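PDB 6CNZ: chorismate mutase from Burkholderia thailandensis, which catalyses the rearrangement of chorismate to prephenate, the step that leads towards phenylalanine and tyrosine. Local coordinates for the interface of chains A and B. Sequence-based numbering; all coordinates share one arbitrary frame. Chains: chain A/B, Chorismate mutase.

Contact 1: the interface of chains A and B. Residues chain A 153-155; chain B 26, 117, 120-121.
The guanidinium of B:Arg117 lies over one face of the A:Tyr155 ring, the two planes only 13° apart, in a cation-pi contact. NH2 of B:Arg117 stands 3.8 Å from the A:Tyr155 ring centroid, shifted towards the rim. CE1 of A:Tyr155 is its nearest ring atom, 3.5 Å from B:Arg117 NH2. On the other side of the guanidinium plane sits the carbonyl oxygen of A:Thr153, and at the edge, in plane, is the backbone carbonyl carbon of A:Arg154. The planar group is thus held between an aromatic face and the main chain of the segment just before it.

NH1 of B:Arg117 donates to A:Thr153 O over 2.9 Å, a moderately bent bond (140° at the hydrogen) with the acceptor well out of the guanidinium plane. A:Arg154 O is equally close to NH1 of B:Arg117, yet no N-H is aimed at it, so it is no hydrogen bond. A bend at chi3 (82°) turns the arginine head from its helix towards both the carbonyl and the ring. Because A:Thr153 ends helix 138-153, its carbonyl belongs to the helix C-terminus, whose partial negative charge the arginine may offset. A:Arg154 then takes a left-handed backbone turn, which brings A:Tyr155 under the guanidinium.

The phenol OH of A:Tyr155 reaches water 1 at 3.1 Å, and the same water lies 2.6 Å from the amide nitrogen NE2 of B:Gln26. Ring and amide approach from opposite directions, nearly coplanar.

On the far flank the B:Gln120 amide stands perpendicular to the A:Arg154 guanidinium and meets the aliphatic stem instead, OE1 lying 3.3 Å from CD. B:Ser121 OG fills in beside A:Thr153, 3.5 Å from CA.

Together these contacts fasten the end of helix 138-153 and the following turn to helix 107-129 and, through water 1, to helix 13-29 of the other chain, which would stabilise a dimer if the deposited pair is the working form.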
loop_
_atom_site.group_PDB
_atom_site.type_symbol
_atom_site.label_atom_id
_atom_site.label_comp_id
_atom_site.label_asym_id
_atom_site.label_seq_id
_atom_site.Cartn_x
_atom_site.Cartn_y
_atom_site.Cartn_z
ATOM N N THR A 153 9.412 5.100 -2.247
ATOM C CA THR A 153 9.124 3.711 -2.563
ATOM C C THR A 153 10.096 3.117 -3.584
ATOM O O THR A 153 10.453 1.944 -3.465
ATOM C CB THR A 153 7.677 3.603 -3.050
ATOM O OG1 THR A 153 7.441 4.573 -4.075
ATOM C CG2 THR A 153 6.729 3.869 -1.894
ATOM N N ARG A 154 10.542 3.887 -4.584
ATOM C CA ARG A 154 11.599 3.444 -5.508
ATOM C C ARG A 154 11.220 2.164 -6.280
ATOM O O ARG A 154 11.996 1.202 -6.369
ATOM C CB ARG A 154 12.926 3.256 -4.754
ATOM C CG ARG A 154 13.283 4.450 -3.900
ATOM C CD ARG A 154 14.689 4.344 -3.336
ATOM N NE ARG A 154 15.705 4.725 -4.314
ATOM C CZ ARG A 154 16.177 5.962 -4.475
ATOM N NH1 ARG A 154 17.099 6.189 -5.398
ATOM N NH2 ARG A 154 15.732 6.972 -3.721
ATOM N N TYR A 155 10.020 2.155 -6.859
ATOM C CA TYR A 155 9.664 1.092 -7.778
ATOM C C TYR A 155 10.433 1.240 -9.097
ATOM O O TYR A 155 11.014 2.292 -9.406
ATOM C CB TYR A 155 8.161 1.098 -8.053
ATOM C CG TYR A 155 7.302 0.592 -6.913
ATOM C CD1 TYR A 155 7.168 -0.772 -6.677
ATOM C CD2 TYR A 155 6.608 1.477 -6.086
ATOM C CE1 TYR A 155 6.360 -1.244 -5.655
ATOM C CE2 TYR A 155 5.806 1.019 -5.059
ATOM C CZ TYR A 155 5.685 -0.346 -4.846
ATOM O OH TYR A 155 4.885 -0.818 -3.834
ATOM N N GLN B 26 0.425 -0.169 5.023
ATOM C CA GLN B 26 0.826 -1.091 3.964
ATOM C C GLN B 26 1.608 -2.282 4.520
ATOM O O GLN B 26 1.374 -3.429 4.132
ATOM C CB GLN B 26 1.670 -0.333 2.937
ATOM C CG GLN B 26 1.285 -0.522 1.500
ATOM C CD GLN B 26 2.019 0.460 0.576
ATOM O OE1 GLN B 26 1.837 1.675 0.666
ATOM N NE2 GLN B 26 2.842 -0.069 -0.308
ATOM N N ARG B 117 11.052 -4.545 0.829
ATOM C CA ARG B 117 10.957 -3.251 0.160
ATOM C C ARG B 117 10.463 -2.180 1.115
ATOM O O ARG B 117 10.929 -1.043 1.064
ATOM C CB ARG B 117 10.024 -3.325 -1.043
ATOM C CG ARG B 117 10.474 -4.254 -2.144
ATOM C CD ARG B 117 9.693 -3.984 -3.424
ATOM N NE ARG B 117 10.266 -2.852 -4.146
ATOM C CZ ARG B 117 9.852 -1.595 -4.028
ATOM N NH1 ARG B 117 10.456 -0.641 -4.724
ATOM N NH2 ARG B 117 8.837 -1.293 -3.223
ATOM N N GLN B 120 13.119 -0.289 3.566
ATOM C CA GLN B 120 13.746 0.891 2.966
ATOM C C GLN B 120 12.772 2.068 2.926
ATOM O O GLN B 120 13.101 3.179 3.362
ATOM C CB GLN B 120 14.251 0.546 1.559
ATOM C CG GLN B 120 14.960 1.674 0.817
ATOM C CD GLN B 120 14.027 2.485 -0.090
ATOM O OE1 GLN B 120 14.092 3.715 -0.103
ATOM N NE2 GLN B 120 13.167 1.796 -0.861
ATOM N N SER B 121 11.552 1.829 2.424
ATOM C CA SER B 121 10.561 2.895 2.297
ATOM C C SER B 121 10.268 3.556 3.639
ATOM O O SER B 121 10.146 4.786 3.728
ATOM C CB SER B 121 9.272 2.340 1.694
ATOM O OG SER B 121 9.488 1.846 0.385
HETATM O O HOH W 1 4.830 1.120 -1.404
#

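Contact 2: the interface of chains A and B. Residues chain A 105, 110; chain B 105, 110.
A:Ser110 and B:Pro105 touch across the interface by setting a hydroxyl against a ring carbon: OG of A:Ser110 comes to 3.5 Å from CG of B:Pro105. The twin contact, B:Ser110 OG to CG of A:Pro105, measures 3.8 Å. Both serines belong to the first turn of helix 107-129, one on either side of the proline pair. In both, the hydroxyl points away from the backbone N (chi1 -180° in A:Ser110, 167° in B:Ser110), which swings OG inward, towards the axis. These are polar-to-apolar contacts and count as packing, with no hydrogen bond between the residues described.

The second kind of approach is apolar and looser. A:Pro105 and B:Pro105 are near neighbours over the two-fold axis, with pyrrolidine rings that turn partly towards one another but are clearly not parallel, so they do not lie flat as a stack. The nearest approach is between the CB atoms: CB of A:Pro105 is 4.4 Å from CB of B:Pro105, and about equally far from its CG. Each proline sits in the loop just ahead of helix 107-129, and its ring restrains phi there, which may limit the loop's movement.

This is the part of the A-B interface that sits astride the two-fold axis, where each residue meets the copies of its own segment. It may contribute to dimer packing if the deposited pair is biological.

Contacts inside each chain complete the cluster. Every serine hydroxyl also rests near the proline of its own subunit, so that OG lies beside both rings, its own chain's and the partner's. In chain A, OG of A:Ser110 is 4.0 Å from CB of A:Pro105; in chain B, OG of B:Ser110 lies 3.7 Å from CB of B:Pro105.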
loop_
_atom_site.group_PDB
_atom_site.type_symbol
_atom_site.label_atom_id
_atom_site.label_comp_id
_atom_site.label_asym_id
_atom_site.label_seq_id
_atom_site.Cartn_x
_atom_site.Cartn_y
_atom_site.Cartn_z
ATOM N N PRO A 105 0.269 -15.799 -6.597
ATOM C CA PRO A 105 -0.858 -15.683 -5.660
ATOM C C PRO A 105 -2.183 -15.873 -6.389
ATOM O O PRO A 105 -2.367 -15.412 -7.519
ATOM C CB PRO A 105 -0.727 -14.258 -5.104
ATOM C CG PRO A 105 0.672 -13.801 -5.459
ATOM C CD PRO A 105 1.097 -14.578 -6.663
ATOM N N SER A 110 -6.833 -14.176 -3.308
ATOM C CA SER A 110 -5.790 -13.343 -2.730
ATOM C C SER A 110 -5.727 -11.965 -3.381
ATOM O O SER A 110 -5.865 -10.943 -2.697
ATOM C CB SER A 110 -4.433 -14.062 -2.821
ATOM O OG SER A 110 -3.386 -13.281 -2.257
ATOM N N PRO B 105 -0.303 -16.897 -0.292
ATOM C CA PRO B 105 0.861 -16.502 -1.090
ATOM C C PRO B 105 2.132 -17.084 -0.492
ATOM O O PRO B 105 2.273 -17.207 0.729
ATOM C CB PRO B 105 0.847 -14.968 -1.013
ATOM C CG PRO B 105 -0.563 -14.613 -0.691
ATOM C CD PRO B 105 -1.073 -15.733 0.181
ATOM N N SER B 110 6.809 -14.338 -2.635
ATOM C CA SER B 110 5.789 -13.319 -2.816
ATOM C C SER B 110 5.770 -12.330 -1.658
ATOM O O SER B 110 6.008 -11.140 -1.860
ATOM C CB SER B 110 4.416 -13.982 -2.985
ATOM O OG SER B 110 3.379 -13.024 -2.873
#

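About 19 Å separates the C-alpha centres of contact 1 and contact 2. Helix 107-129 runs through both: its first turn takes part in contact 2, while residues farther along it supply the B-chain arginine, glutamine and serine of contact 1. Contact 2 straddles the two-fold axis and brings identical residues together, whereas contact 1 lies off the axis and recurs with the chains exchanged. The helix is therefore packed near its start by proline and serine contacts and held farther along by polar and cation-pi contacts, which may help set how the helix lies against the partner if the dimer is biological.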